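Local coordinates for SPCC1919.03c protein (Schizosaccharomyces pombe, PDB 2QRD) that probably serves as the beta subunit of AMP-activated protein kinase, holding the heterotrimer together and directing its location and substrate choice when glucose is limiting, at residues B[53-65]-B[76-88]. Residues are numbered along the deposited sequence; the frame is centred on the assembly and turned at random.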
loop_
_atom_site.group_PDB
_atom_site.type_symbol
_atom_site.label_atom_id
_atom_site.label_comp_id
_atom_site.label_asym_id
_atom_site.label_seq_id
_atom_site.Cartn_x
_atom_site.Cartn_y
_atom_site.Cartn_z
ATOM N N LEU B 53 5.106 1.618 -12.727
ATOM C CA LEU B 53 5.561 0.435 -13.447
ATOM C C LEU B 53 5.420 0.690 -14.930
ATOM O O LEU B 53 4.739 1.644 -15.323
ATOM C CB LEU B 53 4.737 -0.786 -13.048
ATOM C CG LEU B 53 4.778 -1.201 -11.591
ATOM C CD1 LEU B 53 3.703 -2.218 -11.418
ATOM C CD2 LEU B 53 6.130 -1.811 -11.299
ATOM N N PRO B 54 6.087 -0.140 -15.768
ATOM C CA PRO B 54 5.737 -0.079 -17.189
ATOM C C PRO B 54 4.342 -0.683 -17.413
ATOM O O PRO B 54 3.811 -1.388 -16.537
ATOM C CB PRO B 54 6.823 -0.916 -17.868
ATOM C CG PRO B 54 7.379 -1.796 -16.806
ATOM C CD PRO B 54 7.175 -1.109 -15.495
ATOM N N ASN B 55 3.747 -0.362 -18.561
ATOM C CA ASN B 55 2.499 -0.983 -18.969
ATOM C C ASN B 55 2.674 -2.481 -19.128
ATOM O O ASN B 55 3.683 -2.943 -19.665
ATOM C CB ASN B 55 1.964 -0.344 -20.257
ATOM C CG ASN B 55 1.549 1.100 -20.047
ATOM O OD1 ASN B 55 1.333 1.540 -18.916
ATOM N ND2 ASN B 55 1.458 1.846 -21.124
ATOM N N PRO B 56 1.705 -3.253 -18.636
ATOM C CA PRO B 56 1.913 -4.693 -18.673
ATOM C C PRO B 56 1.520 -5.294 -20.013
ATOM O O PRO B 56 0.809 -4.675 -20.797
ATOM C CB PRO B 56 0.975 -5.196 -17.579
ATOM C CG PRO B 56 -0.168 -4.231 -17.614
ATOM C CD PRO B 56 0.401 -2.888 -18.049
ATOM N N ASN B 57 2.015 -6.489 -20.275
ATOM C CA ASN B 57 1.524 -7.300 -21.370
ATOM C C ASN B 57 0.080 -7.697 -21.022
ATOM O O ASN B 57 -0.171 -8.361 -20.000
ATOM C CB ASN B 57 2.433 -8.527 -21.513
ATOM C CG ASN B 57 2.126 -9.370 -22.723
ATOM O OD1 ASN B 57 1.101 -9.213 -23.391
ATOM N ND2 ASN B 57 3.023 -10.300 -23.007
ATOM N N HIS B 58 -0.854 -7.245 -21.857
ATOM C CA HIS B 58 -2.270 -7.535 -21.696
ATOM C C HIS B 58 -2.565 -9.031 -21.584
ATOM O O HIS B 58 -3.552 -9.412 -20.946
ATOM C CB HIS B 58 -3.101 -6.909 -22.822
ATOM C CG HIS B 58 -2.782 -5.461 -23.086
ATOM N ND1 HIS B 58 -2.579 -4.536 -22.074
ATOM C CD2 HIS B 58 -2.633 -4.780 -24.252
ATOM C CE1 HIS B 58 -2.309 -3.357 -22.605
ATOM N NE2 HIS B 58 -2.338 -3.476 -23.923
ATOM N N VAL B 59 -1.719 -9.888 -22.158
ATOM C CA VAL B 59 -1.930 -11.328 -21.965
ATOM C C VAL B 59 -1.552 -11.838 -20.560
ATOM O O VAL B 59 -1.920 -12.956 -20.216
ATOM C CB VAL B 59 -1.306 -12.242 -23.091
ATOM C CG1 VAL B 59 -1.858 -11.893 -24.486
ATOM C CG2 VAL B 59 0.216 -12.213 -23.053
ATOM N N LEU B 60 -0.834 -11.042 -19.761
ATOM C CA LEU B 60 -0.380 -11.484 -18.435
ATOM C C LEU B 60 -1.182 -10.875 -17.284
ATOM O O LEU B 60 -0.772 -10.925 -16.110
ATOM C CB LEU B 60 1.112 -11.199 -18.244
ATOM C CG LEU B 60 2.103 -11.758 -19.277
ATOM C CD1 LEU B 60 3.510 -11.181 -19.063
ATOM C CD2 LEU B 60 2.101 -13.285 -19.259
ATOM N N LEU B 61 -2.319 -10.293 -17.630
ATOM C CA LEU B 61 -3.309 -9.844 -16.673
ATOM C C LEU B 61 -3.886 -10.998 -15.816
ATOM O O LEU B 61 -4.249 -12.064 -16.326
ATOM C CB LEU B 61 -4.418 -9.083 -17.411
ATOM C CG LEU B 61 -4.331 -7.544 -17.447
ATOM C CD1 LEU B 61 -2.918 -7.000 -17.319
ATOM C CD2 LEU B 61 -4.994 -7.000 -18.692
ATOM N N ASN B 62 -3.944 -10.761 -14.510
ATOM C CA ASN B 62 -4.400 -11.734 -13.517
ATOM C C ASN B 62 -3.790 -13.134 -13.617
ATOM O O ASN B 62 -4.442 -14.136 -13.392
ATOM C CB ASN B 62 -5.934 -11.704 -13.352
ATOM C CG ASN B 62 -6.445 -10.371 -12.715
ATOM O OD1 ASN B 62 -7.356 -9.735 -13.246
ATOM N ND2 ASN B 62 -5.830 -9.943 -11.606
ATOM N N HIS B 63 -2.505 -13.164 -13.960
ATOM C CA HIS B 63 -1.633 -14.303 -13.716
ATOM C C HIS B 63 -0.931 -14.087 -12.387
ATOM O O HIS B 63 -0.401 -13.013 -12.109
ATOM C CB HIS B 63 -0.582 -14.436 -14.830
ATOM C CG HIS B 63 -1.129 -14.976 -16.113
ATOM N ND1 HIS B 63 -0.953 -16.286 -16.503
ATOM C CD2 HIS B 63 -1.869 -14.396 -17.081
ATOM C CE1 HIS B 63 -1.560 -16.491 -17.657
ATOM N NE2 HIS B 63 -2.131 -15.361 -18.026
ATOM N N LEU B 64 -0.928 -15.120 -11.556
ATOM C CA LEU B 64 -0.250 -15.053 -10.291
ATOM C C LEU B 64 1.288 -14.912 -10.474
ATOM O O LEU B 64 1.903 -15.694 -11.217
ATOM C CB LEU B 64 -0.593 -16.301 -9.453
ATOM C CG LEU B 64 0.332 -16.607 -8.257
ATOM C CD1 LEU B 64 0.141 -15.565 -7.153
ATOM C CD2 LEU B 64 0.120 -18.002 -7.721
ATOM N N ALA B 65 1.890 -13.934 -9.796
ATOM C CA ALA B 65 3.339 -13.919 -9.598
ATOM C C ALA B 65 3.708 -14.124 -8.094
ATOM O O ALA B 65 2.859 -13.997 -7.219
ATOM C CB ALA B 65 3.977 -12.635 -10.185
ATOM N N LEU B 76 2.637 -12.419 -2.984
ATOM C CA LEU B 76 1.812 -12.802 -4.125
ATOM C C LEU B 76 1.352 -11.540 -4.841
ATOM O O LEU B 76 1.109 -10.525 -4.188
ATOM C CB LEU B 76 0.593 -13.645 -3.668
ATOM C CG LEU B 76 0.898 -14.889 -2.804
ATOM C CD1 LEU B 76 -0.347 -15.569 -2.422
ATOM C CD2 LEU B 76 1.855 -15.916 -3.487
ATOM N N SER B 77 1.276 -11.578 -6.175
ATOM C CA SER B 77 0.800 -10.423 -6.928
ATOM C C SER B 77 0.044 -10.792 -8.175
ATOM O O SER B 77 0.189 -11.885 -8.706
ATOM C CB SER B 77 1.931 -9.462 -7.299
ATOM O OG SER B 77 2.998 -10.101 -7.988
ATOM N N ALA B 78 -0.785 -9.866 -8.632
ATOM C CA ALA B 78 -1.383 -9.999 -9.944
ATOM C C ALA B 78 -1.653 -8.595 -10.483
ATOM O O ALA B 78 -1.753 -7.658 -9.712
ATOM C CB ALA B 78 -2.645 -10.869 -9.894
ATOM N N THR B 79 -1.702 -8.464 -11.806
ATOM C CA THR B 79 -1.930 -7.179 -12.465
ATOM C C THR B 79 -3.307 -7.208 -13.019
ATOM O O THR B 79 -3.723 -8.190 -13.597
ATOM C CB THR B 79 -0.903 -6.896 -13.599
ATOM O OG1 THR B 79 0.398 -6.747 -13.023
ATOM C CG2 THR B 79 -1.224 -5.590 -14.343
ATOM N N THR B 80 -4.043 -6.139 -12.824
ATOM C CA THR B 80 -5.379 -6.061 -13.395
ATOM C C THR B 80 -5.624 -4.648 -13.925
ATOM O O THR B 80 -4.931 -3.711 -13.518
ATOM C CB THR B 80 -6.468 -6.554 -12.379
ATOM O OG1 THR B 80 -7.650 -6.855 -13.100
ATOM C CG2 THR B 80 -6.816 -5.515 -11.286
ATOM N N ARG B 81 -6.571 -4.519 -14.843
ATOM C CA ARG B 81 -7.001 -3.236 -15.397
ATOM C C ARG B 81 -8.082 -2.640 -14.498
ATOM O O ARG B 81 -9.040 -3.325 -14.132
ATOM C CB ARG B 81 -7.578 -3.431 -16.821
ATOM C CG ARG B 81 -7.506 -2.198 -17.746
ATOM C CD ARG B 81 -8.053 -2.429 -19.180
ATOM N NE ARG B 81 -7.762 -3.757 -19.745
ATOM C CZ ARG B 81 -6.866 -4.032 -20.709
ATOM N NH1 ARG B 81 -6.129 -3.078 -21.254
ATOM N NH2 ARG B 81 -6.714 -5.277 -21.153
ATOM N N TYR B 82 -7.907 -1.377 -14.126
ATOM C CA TYR B 82 -8.926 -0.607 -13.439
ATOM C C TYR B 82 -9.281 0.557 -14.360
ATOM O O TYR B 82 -8.548 1.536 -14.425
ATOM C CB TYR B 82 -8.474 -0.148 -12.021
ATOM C CG TYR B 82 -9.575 0.592 -11.292
ATOM C CD1 TYR B 82 -10.648 -0.101 -10.718
ATOM C CD2 TYR B 82 -9.604 2.001 -11.269
ATOM C CE1 TYR B 82 -11.682 0.581 -10.083
ATOM C CE2 TYR B 82 -10.662 2.699 -10.682
ATOM C CZ TYR B 82 -11.691 1.991 -10.088
ATOM O OH TYR B 82 -12.719 2.676 -9.489
ATOM N N HIS B 83 -10.421 0.440 -15.048
ATOM C CA HIS B 83 -10.809 1.316 -16.151
ATOM C C HIS B 83 -9.616 1.311 -17.109
ATOM O O HIS B 83 -9.205 0.244 -17.541
ATOM C CB HIS B 83 -11.277 2.693 -15.654
ATOM C CG HIS B 83 -12.410 2.610 -14.672
ATOM N ND1 HIS B 83 -13.652 3.157 -14.915
ATOM C CD2 HIS B 83 -12.504 1.994 -13.467
ATOM C CE1 HIS B 83 -14.453 2.908 -13.892
ATOM N NE2 HIS B 83 -13.781 2.206 -13.000
ATOM N N ARG B 84 -9.009 2.453 -17.402
ATOM C CA ARG B 84 -7.860 2.414 -18.309
ATOM C C ARG B 84 -6.466 2.428 -17.699
ATOM O O ARG B 84 -5.462 2.538 -18.382
ATOM C CB ARG B 84 -8.038 3.517 -19.363
ATOM C CG ARG B 84 -9.241 3.335 -20.269
ATOM C CD ARG B 84 -9.341 4.515 -21.203
ATOM N NE ARG B 84 -10.355 4.354 -22.245
ATOM C CZ ARG B 84 -10.202 3.564 -23.312
ATOM N NH1 ARG B 84 -9.077 2.836 -23.457
ATOM N NH2 ARG B 84 -11.173 3.489 -24.228
ATOM N N LYS B 85 -6.400 2.250 -16.405
ATOM C CA LYS B 85 -5.105 2.151 -15.731
ATOM C C LYS B 85 -4.883 0.737 -15.200
ATOM O O LYS B 85 -5.799 -0.054 -15.183
ATOM C CB LYS B 85 -4.996 3.241 -14.657
ATOM C CG LYS B 85 -5.173 4.651 -15.293
ATOM C CD LYS B 85 -4.864 5.763 -14.308
ATOM C CE LYS B 85 -5.094 7.125 -14.998
ATOM N NZ LYS B 85 -4.856 8.166 -13.973
ATOM N N TYR B 86 -3.663 0.410 -14.808
ATOM C CA TYR B 86 -3.340 -0.927 -14.340
ATOM C C TYR B 86 -2.842 -0.908 -12.910
ATOM O O TYR B 86 -2.028 -0.079 -12.578
ATOM C CB TYR B 86 -2.279 -1.507 -15.273
ATOM C CG TYR B 86 -2.758 -1.575 -16.702
ATOM C CD1 TYR B 86 -2.471 -0.550 -17.598
ATOM C CD2 TYR B 86 -3.528 -2.652 -17.148
ATOM C CE1 TYR B 86 -2.917 -0.597 -18.898
ATOM C CE2 TYR B 86 -3.973 -2.724 -18.438
ATOM C CZ TYR B 86 -3.679 -1.693 -19.317
ATOM O OH TYR B 86 -4.133 -1.740 -20.628
ATOM N N VAL B 87 -3.340 -1.797 -12.057
ATOM C CA VAL B 87 -2.868 -1.927 -10.673
ATOM C C VAL B 87 -2.171 -3.303 -10.478
ATOM O O VAL B 87 -2.792 -4.375 -10.641
ATOM C CB VAL B 87 -4.032 -1.908 -9.646
ATOM C CG1 VAL B 87 -3.532 -1.567 -8.215
ATOM C CG2 VAL B 87 -5.174 -1.052 -10.094
ATOM N N THR B 88 -0.895 -3.280 -10.114
ATOM C CA THR B 88 -0.250 -4.525 -9.694
ATOM C C THR B 88 -0.243 -4.554 -8.204
ATOM O O THR B 88 0.479 -3.801 -7.579
ATOM C CB THR B 88 1.102 -4.689 -10.306
ATOM O OG1 THR B 88 0.920 -4.689 -11.712
ATOM C CG2 THR B 88 1.740 -6.003 -9.881
HETATM O O HOH W 1 -0.798 -10.730 -13.429
#
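Water 1 bridges the two segments: it accepts from Thr-79 N at 2.9 Å and donates to Leu-60 O and His-63 O, so one molecule satisfies three main-chain groups. Next to it, Asn-62 N gives its hydrogen to Thr-79 O over 2.7 Å, approaching the carbonyl almost head-on, with the N-H...O angle close to straight. Direct strand pairing is confined to the end of 53-65, where Ala-65 and Ser-77 form an antiparallel hydrogen-bonded pair; Ala-65 N reaches Ser-77 O at 2.9 Å with an almost linear N-H...O angle of 176°. This pair belongs to the three-stranded antiparallel sheet of the beta subunit's C-terminal interaction domain, whose 74-82 and 85-93 strands form a hairpin with a type II' turn from Tyr-82 to Lys-85. The sheet continues into both partner chains, antiparallel at Ala-65 with a strand of the SNF1-like protein kinase ssp2 and parallel at Tyr-86 to Thr-88 with a strand of the other partner chain, consistent with a role in heterotrimer assembly. Toward the turn side chains take over. Pro-56 lies over one face of the Tyr-86 ring, CD standing 3.8 Å from the ring centroid and 18° off the normal, a CH-pi contact, while Pro-56 CG also meets Thr-79 CG2 at 3.7 Å. CG anti to the carbonyl carbon (chi1 -59°) swings the Tyr-86 ring toward 53-65, beneath the proline. The His-58 ring is slid past it, planes near parallel with little overlap. An alanine in place of Tyr-86 is likely to leave Pro-56 without its aromatic platform. Leu-61 splits its two methyls between neighbours, CD1 packing 3.7 Å from Thr-79 CG2 and CD2 lying 3.5 Å from Arg-81 NH2.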